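D-alanyl-lipoteichoic acid synthetase (Streptococcus pneumoniae, PDB 3BMA) probably takes part in lipoteichoic acid biosynthesis, acting in the D-alanylation of this cell-wall polymer at the membrane. Local coordinates at residues 7-19 against 31-43. The protein carries 1 engineered substitution. Residues are numbered along the deposited sequence; the frame is centred on the assembly and turned at random. Where two conformers were deposited one is given.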
# COMPACT_ATOMS: atom_id res chain seq x y z
N MET C 7 -1.98 28.30 -4.36
CA MET C 7 -0.71 29.05 -4.15
C MET C 7 -0.74 30.46 -4.75
O MET C 7 -0.43 30.65 -5.93
CB MET C 7 0.49 28.26 -4.69
CG MET C 7 1.40 27.68 -3.61
SD MET C 7 2.57 28.90 -2.97
CE MET C 7 3.52 27.91 -1.82
N HIS C 8 -1.13 31.43 -3.93
CA HIS C 8 -0.95 32.84 -4.27
C HIS C 8 -0.17 33.54 -3.16
O HIS C 8 -0.23 33.14 -2.00
CB HIS C 8 -2.28 33.54 -4.55
CG HIS C 8 -2.18 34.64 -5.56
ND1 HIS C 8 -1.88 35.94 -5.22
CD2 HIS C 8 -2.31 34.63 -6.91
CE1 HIS C 8 -1.85 36.69 -6.31
NE2 HIS C 8 -2.11 35.91 -7.35
N HIS C 9 0.54 34.60 -3.53
CA HIS C 9 1.58 35.17 -2.69
C HIS C 9 1.18 36.48 -2.02
O HIS C 9 0.59 37.36 -2.65
CB HIS C 9 2.85 35.38 -3.53
CG HIS C 9 3.35 34.13 -4.19
ND1 HIS C 9 4.25 33.28 -3.58
CD2 HIS C 9 3.06 33.57 -5.39
CE1 HIS C 9 4.50 32.26 -4.39
NE2 HIS C 9 3.79 32.41 -5.49
N ASN C 10 1.51 36.59 -0.74
CA ASN C 10 1.37 37.84 -0.01
C ASN C 10 2.76 38.43 0.26
O ASN C 10 3.57 37.81 0.94
CB ASN C 10 0.61 37.62 1.30
CG ASN C 10 0.43 38.89 2.11
OD1 ASN C 10 0.83 38.97 3.27
ND2 ASN C 10 -0.18 39.90 1.50
N LEU C 11 3.01 39.61 -0.29
CA LEU C 11 4.31 40.28 -0.19
C LEU C 11 4.69 40.65 1.25
O LEU C 11 5.86 40.56 1.64
CB LEU C 11 4.35 41.52 -1.11
CG LEU C 11 5.53 42.50 -1.12
CD1 LEU C 11 6.85 41.81 -1.41
CD2 LEU C 11 5.30 43.61 -2.13
N GLY C 12 3.68 41.05 2.03
CA GLY C 12 3.87 41.43 3.43
C GLY C 12 4.37 40.30 4.31
O GLY C 12 5.30 40.50 5.10
N ALA C 13 3.77 39.12 4.17
CA ALA C 13 4.13 37.93 4.96
C ALA C 13 5.51 37.40 4.63
O ALA C 13 6.21 36.87 5.50
CB ALA C 13 3.08 36.84 4.78
N GLU C 14 5.90 37.55 3.37
CA GLU C 14 7.20 37.08 2.88
C GLU C 14 8.37 37.93 3.35
O GLU C 14 9.45 37.41 3.61
CB GLU C 14 7.19 36.99 1.36
CG GLU C 14 6.27 35.91 0.85
CD GLU C 14 5.92 36.09 -0.60
OE1 GLU C 14 6.71 36.71 -1.34
OE2 GLU C 14 4.85 35.59 -0.99
N LYS C 15 8.14 39.24 3.45
CA LYS C 15 9.15 40.17 3.94
C LYS C 15 9.46 39.92 5.42
O LYS C 15 10.61 40.01 5.83
CB LYS C 15 8.72 41.62 3.72
CG LYS C 15 8.82 42.07 2.27
CD LYS C 15 8.58 43.56 2.13
CE LYS C 15 9.04 44.06 0.76
NZ LYS C 15 8.70 45.48 0.54
N ARG C 16 8.42 39.59 6.19
CA ARG C 16 8.57 39.30 7.61
C ARG C 16 9.28 37.97 7.86
O ARG C 16 10.07 37.85 8.80
CB ARG C 16 7.21 39.32 8.31
CG ARG C 16 6.55 40.69 8.27
CD ARG C 16 5.21 40.71 8.98
NE ARG C 16 4.30 41.61 8.27
CZ ARG C 16 3.25 41.20 7.56
NH1 ARG C 16 2.95 39.92 7.48
NH2 ARG C 16 2.48 42.09 6.95
N SER C 17 9.01 36.98 7.00
CA SER C 17 9.66 35.67 7.06
C SER C 17 11.13 35.75 6.68
O SER C 17 11.96 35.05 7.25
CB SER C 17 8.95 34.69 6.13
OG SER C 17 7.58 34.58 6.45
N ALA C 18 11.43 36.62 5.72
CA ALA C 18 12.78 36.80 5.18
C ALA C 18 13.79 37.28 6.21
O ALA C 18 14.96 36.92 6.14
CB ALA C 18 12.75 37.75 4.01
N VAL C 19 13.32 38.07 7.17
CA VAL C 19 14.19 38.68 8.17
C VAL C 19 13.90 38.22 9.61
O VAL C 19 14.48 38.74 10.56
CB VAL C 19 14.14 40.23 8.10
CG1 VAL C 19 14.55 40.72 6.72
CG2 VAL C 19 12.75 40.74 8.44
N GLN C 31 7.09 28.91 4.71
CA GLN C 31 7.54 30.31 4.65
C GLN C 31 8.65 30.55 3.62
O GLN C 31 8.59 31.53 2.88
CB GLN C 31 7.98 30.80 6.03
CG GLN C 31 6.86 30.90 7.05
CD GLN C 31 7.35 31.32 8.43
OE1 GLN C 31 7.36 30.52 9.36
NE2 GLN C 31 7.75 32.58 8.56
N LYS C 32 9.63 29.65 3.56
CA LYS C 32 10.73 29.80 2.61
C LYS C 32 10.34 29.49 1.16
O LYS C 32 10.86 30.12 0.25
CB LYS C 32 11.99 29.03 3.05
CG LYS C 32 11.90 27.51 3.06
CD LYS C 32 13.07 26.92 3.83
CE LYS C 32 13.08 25.41 3.76
NZ LYS C 32 14.09 24.85 4.70
N VAL C 33 9.43 28.55 0.95
CA VAL C 33 8.98 28.22 -0.41
C VAL C 33 8.03 29.29 -0.96
O VAL C 33 8.05 29.57 -2.16
CB VAL C 33 8.39 26.77 -0.49
CG1 VAL C 33 7.71 26.51 -1.84
CG2 VAL C 33 9.50 25.74 -0.27
N ARG C 34 7.24 29.91 -0.08
CA ARG C 34 6.30 30.97 -0.45
C ARG C 34 7.03 32.19 -1.02
O ARG C 34 6.63 32.75 -2.05
CB ARG C 34 5.48 31.38 0.78
CG ARG C 34 4.26 32.24 0.52
CD ARG C 34 3.53 32.48 1.84
NE ARG C 34 2.50 33.50 1.74
CZ ARG C 34 1.20 33.25 1.62
NH1 ARG C 34 0.33 34.26 1.55
NH2 ARG C 34 0.75 32.00 1.56
N ALA C 35 8.09 32.60 -0.33
CA ALA C 35 8.89 33.77 -0.73
C ALA C 35 9.77 33.50 -1.95
O ALA C 35 9.81 34.31 -2.88
CB ALA C 35 9.73 34.25 0.43
N LEU C 36 10.44 32.35 -1.96
CA LEU C 36 11.37 31.99 -3.05
C LEU C 36 10.69 31.59 -4.37
O LEU C 36 11.37 31.37 -5.37
CB LEU C 36 12.36 30.92 -2.59
CG LEU C 36 13.30 31.30 -1.43
CD1 LEU C 36 14.05 30.09 -0.90
CD2 LEU C 36 14.27 32.39 -1.83
N SER C 37 9.36 31.50 -4.37
CA SER C 37 8.60 31.17 -5.59
C SER C 37 7.71 32.31 -6.10
O SER C 37 6.98 32.13 -7.08
CB SER C 37 7.76 29.90 -5.37
OG SER C 37 6.85 30.09 -4.29
N ASP C 38 7.77 33.46 -5.43
CA ASP C 38 7.03 34.66 -5.85
C ASP C 38 7.59 35.20 -7.17
O ASP C 38 8.78 35.53 -7.24
CB ASP C 38 7.11 35.74 -4.75
CG ASP C 38 6.01 36.81 -4.88
OD1 ASP C 38 5.70 37.45 -3.86
OD2 ASP C 38 5.46 37.03 -5.98
N PRO C 39 6.74 35.27 -8.22
CA PRO C 39 7.17 35.85 -9.49
C PRO C 39 7.28 37.38 -9.48
O PRO C 39 8.01 37.94 -10.29
CB PRO C 39 6.07 35.41 -10.47
CG PRO C 39 5.23 34.41 -9.73
CD PRO C 39 5.36 34.78 -8.29
N ASN C 40 6.57 38.02 -8.55
CA ASN C 40 6.51 39.49 -8.49
C ASN C 40 7.71 40.14 -7.82
O ASN C 40 8.10 41.25 -8.18
CB ASN C 40 5.22 39.94 -7.80
CG ASN C 40 3.97 39.29 -8.39
OD1 ASN C 40 3.76 39.30 -9.60
ND2 ASN C 40 3.15 38.71 -7.52
N VAL C 41 8.29 39.46 -6.83
CA VAL C 41 9.49 39.94 -6.14
C VAL C 41 10.54 38.84 -6.01
O VAL C 41 10.21 37.67 -5.78
CB VAL C 41 9.19 40.53 -4.75
CG1 VAL C 41 8.67 41.96 -4.86
CG2 VAL C 41 8.21 39.65 -3.99
N ARG C 42 11.80 39.22 -6.16
CA ARG C 42 12.90 38.27 -6.11
C ARG C 42 13.46 38.15 -4.70
O ARG C 42 13.97 39.11 -4.13
CB ARG C 42 14.01 38.68 -7.09
CG ARG C 42 15.18 37.73 -7.13
CD ARG C 42 16.29 38.32 -7.96
NE ARG C 42 17.48 37.47 -7.96
CZ ARG C 42 18.69 37.88 -8.34
NH1 ARG C 42 18.87 39.14 -8.74
NH2 ARG C 42 19.71 37.04 -8.31
N PHE C 43 13.33 36.95 -4.13
CA PHE C 43 13.96 36.63 -2.86
C PHE C 43 15.16 35.73 -3.11
O PHE C 43 15.09 34.81 -3.93
CB PHE C 43 12.96 35.98 -1.90
CG PHE C 43 12.04 36.97 -1.21
CD1 PHE C 43 12.41 37.56 -0.00
CD2 PHE C 43 10.81 37.31 -1.77
CE1 PHE C 43 11.56 38.48 0.63
CE2 PHE C 43 9.96 38.23 -1.14
CZ PHE C 43 10.34 38.81 0.06
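Helix 11-18 packs across helix 29-36 and the turn that leads into strand 43-47, next to strand 72-76, the outermost in this chain of a parallel sheet whose 2-1-3-4-5 strand order is consistent with the SGNH-hydrolase clan to which DltD belongs. At one end Gln31 NE2 donates to Ser17 OG over 2.9 Å, nearly straight at 171° and in the amide plane. Ser17 OG in turn donates to Ala13 O, so the hydroxyl accepts from the other helix while donating back into its own. In the middle, Glu14 lays CB and CG against Ala35 and brings CB to 3.9 Å from Phe43 CZ, while Ala18 CB meets Phe43 CE1 at 3.7 Å. His9 lies flat on Asp38, whose CA sits over the ring centre, 3.8 Å from the centroid; CG beside its own backbone N sets the ring there. Its ND1 gives Arg34 O a weak bond, bent to 126°. Leu11 CD1 touches Val41 CG2 further along the turn. The buried carboxylates of Glu14 and Asp38 meet with OE1 and OD1 2.8 Å apart, their planes 78° from each other. Two acceptors so close may mean that the pair shares a proton.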